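Local coordinates for protein pertussis toxin-like subunit ArtA (Escherichia coli, PDB 4Z9D) that modifies trimeric G proteins of host cells, probably by NAD-dependent ADP-ribosylation, as the enzymatic A subunit of a pertussis-like AB5 toxin, at residues G38-C41 / D47-F50; Y97-G102 / F108-M113. The protein carries 2 engineered substitutions. All blocks are in the same frame, centred on the assembly; numbering follows the deposited sequence.

Contact 1: residues G38-C41 / D47-F50. With NAD (nicotinamide-adenine-dinucleotide), chain F.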
# COMPACT_ATOMS: atom_id res chain seq x y z
N GLY A 38 -7.27 -9.11 -1.92
CA GLY A 38 -6.87 -8.80 -3.28
C GLY A 38 -8.03 -8.89 -4.25
O GLY A 38 -7.89 -8.59 -5.44
N ASP A 39 -9.20 -9.26 -3.73
CA ASP A 39 -10.38 -9.48 -4.57
C ASP A 39 -10.95 -8.22 -5.23
O ASP A 39 -11.65 -8.31 -6.24
CB ASP A 39 -11.48 -10.15 -3.74
CG ASP A 39 -11.16 -11.59 -3.40
OD1 ASP A 39 -10.21 -12.15 -4.00
OD2 ASP A 39 -11.85 -12.17 -2.53
N SER A 40 -10.64 -7.05 -4.69
CA SER A 40 -11.20 -5.82 -5.25
C SER A 40 -10.10 -4.99 -5.90
O SER A 40 -10.34 -3.86 -6.32
CB SER A 40 -11.90 -5.00 -4.16
OG SER A 40 -11.01 -4.69 -3.11
N CYS A 41 -8.91 -5.58 -6.01
CA CYS A 41 -7.78 -4.87 -6.59
C CYS A 41 -7.59 -5.29 -8.04
O CYS A 41 -8.51 -5.85 -8.65
CB CYS A 41 -6.51 -5.13 -5.78
SG CYS A 41 -6.59 -4.38 -4.13
N ASP A 47 -12.26 -2.26 -7.96
CA ASP A 47 -13.04 -1.12 -7.47
C ASP A 47 -12.73 -0.76 -6.02
O ASP A 47 -13.47 -0.01 -5.40
CB ASP A 47 -14.54 -1.39 -7.63
CG ASP A 47 -15.00 -2.63 -6.88
OD1 ASP A 47 -14.17 -3.28 -6.23
OD2 ASP A 47 -16.22 -2.92 -6.92
N SER A 48 -11.64 -1.31 -5.48
CA SER A 48 -11.24 -1.03 -4.10
C SER A 48 -11.19 0.46 -3.78
O SER A 48 -10.71 1.27 -4.59
CB SER A 48 -9.88 -1.65 -3.80
OG SER A 48 -9.48 -1.33 -2.48
N ALA A 49 -11.67 0.82 -2.59
CA ALA A 49 -11.61 2.20 -2.13
C ALA A 49 -10.22 2.55 -1.63
O ALA A 49 -9.91 3.71 -1.40
CB ALA A 49 -12.61 2.43 -1.02
N PHE A 50 -9.41 1.53 -1.44
CA PHE A 50 -8.18 1.69 -0.67
C PHE A 50 -6.92 1.58 -1.53
O PHE A 50 -6.90 0.86 -2.54
CB PHE A 50 -8.14 0.64 0.45
CG PHE A 50 -9.38 0.59 1.29
CD1 PHE A 50 -9.66 1.60 2.20
CD2 PHE A 50 -10.28 -0.47 1.18
CE1 PHE A 50 -10.81 1.56 2.99
CE2 PHE A 50 -11.43 -0.53 1.97
CZ PHE A 50 -11.70 0.50 2.88
PA NAD F . -3.31 -2.54 -6.96
O1A NAD F . -3.47 -1.30 -6.16
O2A NAD F . -4.43 -3.02 -7.80
O5B NAD F . -1.97 -2.35 -7.87
C5B NAD F . -1.51 -3.29 -8.85
C4B NAD F . -1.22 -2.50 -10.15
O4B NAD F . -2.46 -1.97 -10.71
C3B NAD F . -0.43 -1.27 -9.81
O3B NAD F . 0.97 -1.65 -9.65
C2B NAD F . -0.64 -0.50 -11.09
O2B NAD F . -0.01 -1.22 -12.14
C1B NAD F . -2.15 -0.66 -11.27
N9A NAD F . -3.08 0.26 -10.52
C8A NAD F . -3.42 0.37 -9.23
N7A NAD F . -4.32 1.34 -9.13
C5A NAD F . -4.56 1.83 -10.35
C6A NAD F . -5.37 2.81 -10.80
N6A NAD F . -6.11 3.44 -9.88
N1A NAD F . -5.45 3.14 -12.09
C2A NAD F . -4.66 2.44 -13.00
N3A NAD F . -3.82 1.43 -12.52
C4A NAD F . -3.79 1.15 -11.20
O3 NAD F . -2.91 -3.73 -6.00
PN NAD F . -1.76 -3.62 -4.85
O1N NAD F . -1.77 -2.26 -4.24
O2N NAD F . -0.51 -4.19 -5.37
O5D NAD F . -2.41 -4.60 -3.79
C5D NAD F . -2.75 -5.96 -4.11
C4D NAD F . -2.71 -6.82 -2.85
O4D NAD F . -1.38 -6.55 -2.26
C3D NAD F . -3.75 -6.36 -1.81
O3D NAD F . -4.12 -7.45 -0.95
C2D NAD F . -2.91 -5.38 -1.02
O2D NAD F . -3.48 -5.13 0.29
C1D NAD F . -1.57 -6.11 -0.91
N1N NAD F . -0.50 -5.13 -0.49
C2N NAD F . 0.19 -4.37 -1.46
C3N NAD F . 1.16 -3.42 -1.11
C7N NAD F . 1.86 -2.69 -2.09
O7N NAD F . 2.96 -2.01 -1.70
N7N NAD F . 1.43 -2.73 -3.36
C4N NAD F . 1.44 -3.23 0.24
C5N NAD F . 0.77 -3.98 1.21
C6N NAD F . -0.21 -4.91 0.86

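Contact 2: residues Y97-G102 / F108-M113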
# COMPACT_ATOMS: atom_id res chain seq x y z
N TYR A 97 -13.10 -3.78 14.73
CA TYR A 97 -14.48 -3.34 14.58
C TYR A 97 -15.33 -4.31 13.77
O TYR A 97 -16.43 -4.67 14.17
CB TYR A 97 -14.51 -1.95 13.96
CG TYR A 97 -15.90 -1.46 13.62
CD1 TYR A 97 -16.73 -0.96 14.60
CD2 TYR A 97 -16.35 -1.44 12.30
CE1 TYR A 97 -18.01 -0.48 14.29
CE2 TYR A 97 -17.62 -0.96 11.97
CZ TYR A 97 -18.44 -0.49 12.98
OH TYR A 97 -19.70 -0.01 12.69
N LEU A 98 -14.83 -4.74 12.62
CA LEU A 98 -15.56 -5.71 11.79
C LEU A 98 -15.82 -7.01 12.57
O LEU A 98 -16.88 -7.62 12.45
CB LEU A 98 -14.79 -6.02 10.51
CG LEU A 98 -14.75 -4.82 9.57
CD1 LEU A 98 -13.74 -5.02 8.43
CD2 LEU A 98 -16.14 -4.54 9.01
N THR A 99 -14.84 -7.42 13.36
CA THR A 99 -15.00 -8.60 14.21
C THR A 99 -16.10 -8.39 15.27
O THR A 99 -16.87 -9.32 15.55
CB THR A 99 -13.67 -8.96 14.89
OG1 THR A 99 -12.68 -9.19 13.87
CG2 THR A 99 -13.81 -10.23 15.71
N GLN A 100 -16.19 -7.20 15.87
CA GLN A 100 -17.27 -6.92 16.83
C GLN A 100 -18.62 -6.86 16.11
O GLN A 100 -19.68 -6.99 16.72
CB GLN A 100 -17.08 -5.60 17.56
CG GLN A 100 -15.92 -5.50 18.53
CD GLN A 100 -15.61 -4.06 18.90
OE1 GLN A 100 -16.09 -3.12 18.27
NE2 GLN A 100 -14.81 -3.88 19.95
N ARG A 101 -18.57 -6.66 14.80
CA ARG A 101 -19.81 -6.59 14.04
C ARG A 101 -20.22 -7.95 13.52
O ARG A 101 -21.26 -8.09 12.89
CB ARG A 101 -19.68 -5.58 12.89
CG ARG A 101 -19.55 -4.13 13.36
CD ARG A 101 -20.85 -3.62 13.96
NE ARG A 101 -21.94 -3.87 13.02
CZ ARG A 101 -22.33 -3.02 12.08
NH1 ARG A 101 -23.32 -3.35 11.27
NH2 ARG A 101 -21.74 -1.84 11.96
N GLY A 102 -19.40 -8.97 13.79
CA GLY A 102 -19.76 -10.33 13.42
C GLY A 102 -19.08 -10.85 12.17
O GLY A 102 -19.35 -11.96 11.73
N PHE A 108 -6.15 -18.20 8.60
CA PHE A 108 -5.15 -17.87 7.60
C PHE A 108 -5.02 -16.36 7.42
O PHE A 108 -3.92 -15.84 7.27
CB PHE A 108 -5.47 -18.53 6.26
CG PHE A 108 -4.49 -18.20 5.18
CD1 PHE A 108 -4.81 -17.29 4.19
CD2 PHE A 108 -3.22 -18.77 5.17
CE1 PHE A 108 -3.91 -16.96 3.19
CE2 PHE A 108 -2.31 -18.45 4.17
CZ PHE A 108 -2.65 -17.54 3.18
N GLU A 109 -6.15 -15.67 7.36
CA GLU A 109 -6.14 -14.22 7.25
C GLU A 109 -5.40 -13.56 8.41
O GLU A 109 -4.62 -12.62 8.22
CB GLU A 109 -7.57 -13.69 7.15
CG GLU A 109 -8.24 -14.03 5.82
CD GLU A 109 -9.68 -13.56 5.74
OE1 GLU A 109 -10.46 -13.93 6.65
OE2 GLU A 109 -10.03 -12.85 4.77
N ARG A 110 -5.63 -14.07 9.62
CA ARG A 110 -5.02 -13.46 10.80
C ARG A 110 -3.52 -13.70 10.82
O ARG A 110 -2.76 -12.84 11.27
CB ARG A 110 -5.68 -13.96 12.08
CG ARG A 110 -7.18 -13.64 12.13
CD ARG A 110 -7.71 -13.49 13.54
NE ARG A 110 -9.13 -13.10 13.53
CZ ARG A 110 -9.56 -11.88 13.83
NH1 ARG A 110 -10.86 -11.61 13.80
NH2 ARG A 110 -8.69 -10.93 14.15
N ILE A 111 -3.09 -14.85 10.32
CA ILE A 111 -1.66 -15.11 10.17
C ILE A 111 -1.02 -14.12 9.19
O ILE A 111 0.07 -13.61 9.42
CB ILE A 111 -1.40 -16.56 9.73
CG1 ILE A 111 -1.43 -17.47 10.96
CG2 ILE A 111 -0.05 -16.71 9.04
CD1 ILE A 111 -1.38 -18.93 10.63
N MET A 112 -1.72 -13.82 8.10
CA MET A 112 -1.22 -12.89 7.10
C MET A 112 -1.12 -11.45 7.64
O MET A 112 -0.30 -10.66 7.14
CB MET A 112 -2.12 -12.93 5.86
CG MET A 112 -1.99 -14.22 5.03
SD MET A 112 -0.35 -14.37 4.26
CE MET A 112 -0.43 -13.07 3.03
N MET A 113 -1.92 -11.11 8.65
CA MET A 113 -1.97 -9.75 9.22
C MET A 113 -1.15 -9.63 10.50
O MET A 113 -1.13 -8.58 11.14
CB MET A 113 -3.41 -9.33 9.54
CG MET A 113 -4.38 -9.37 8.38
SD MET A 113 -5.98 -8.63 8.84
CE MET A 113 -6.52 -9.68 10.18
O HOH W 1 -9.83 -8.56 15.44

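Contact 1: residues G38-C41 / D47-F50
Ser40 meets Asp47 and Ser48 where a type I beta turn, Gly38 to Cys41, faces the chain that returns to strand 50-54. The turn follows helix 32-37, which ends in a Schellman motif with Gly38 at positive phi, and Cys41 N closes it on Gly38 O. Gly38 and Cys41 of the turn line the NAD pocket of this pertussis-toxin-like ADP-ribosyltransferase.

The tight part centres on Ser40 O. This one carbonyl oxygen accepts from both Asp47 N and Ser48 N, each at 3.0 Å. The two donors arrive from opposite faces of the carbonyl plane, tilted 26° and 28° from it, so the returning chain is gripped at two successive amides. Beside this fork the serine side chains pack side by side: Ser40 OG, held between its own backbone N and carbonyl carbon (chi1 58°), presses on Ser48 CB at 3.3 Å. Ser48 OG turns back along its own segment and accepts from Phe50 N at 3.0 Å, an ST turn; it is also hydrogen-bonded to His35 of helix 32-37, which ties the returning chain to the helix that precedes the turn.

Toward solvent the packing thins. The carboxylate of exposed Asp39 lies well clear of residues 47-50, and the side chain of partly exposed Asp47 meets Ser40 through OD1, 3.5 Å from Ser40 CB. That carboxylate oxygen is hydrogen-bonded to Ser45 OG in the connecting loop.

A third side belongs to the dinucleotide. Cys41 SG brushes Ser48 CB at 4.3 Å, and Cys41 also faces NAD: SG lies near C5D and C3D of the nicotinamide ribose, and Cys41 CB approaches the phosphate oxygen O2A to 3.6 Å.

Contact 2: residues Y97-G102 / F108-M113
The Arg110 guanidinium meets Thr99 at its edge: Thr99 OG1 lies 8° out of the guanidinium plane and accepts from NH1 at 3.0 Å, with an N-H...O angle of 149°. A water at the same end of the group accepts from Arg110 NH2 at 2.9 Å and returns a weak bond to Thr99 OG1, closing a small ring. Other flat groups are packed within each segment. One face of the Tyr97 ring carries Arg101 CG, 3.8 Å above the plane and offset toward the rim, while Tyr97 OH sits at the edge of the Arg101 guanidinium and accepts from NH2. On helix 107-112, Met112 CG covers one face of the Phe108 ring.

Between residues 97-102 and 108-113 a single pair of side chains, reaching from opposite directions, makes this surface contact; Arg110 and Met113 also touch Val95 of helix 92-100. The CA atoms of Thr99 and Arg110 are 11.6 Å apart, and the arginine spans most of this gap because its chain is extended from CG to NE (chi3 176°). Phe105, in the connection between the helices, touches both residues.

Thr99 OG1 is also hydrogen-bonded to Val95 O, one helical turn back. The hydroxyl therefore relays between a cationic donor and a helix carbonyl, and the positive charge of Arg110 would probably polarise it; the direct link pairs a charge with a neutral oxygen.

Contact 1 closes before contact 2 opens along the chain; their centres are about 17 Å apart and their nearest atoms about 8 Å, without touching. Helix 32-37 stands between them: residues 38-41 continue from its C-terminal end, while Leu98 and Met113 of contact 2 pack on Leu32 and Leu36, and Glu109 forms a salt bridge with Arg37. Both are tied by chain connection to the three-stranded sheet 50-54, 118-122, 88-90. Contact 1 leads into its strand 50-54, and the helices of contact 2 lie in the connection from strand 88-90 to central strand 118-122. The buried turn beside NAD is thus linked through one short helix to a surface helical pair.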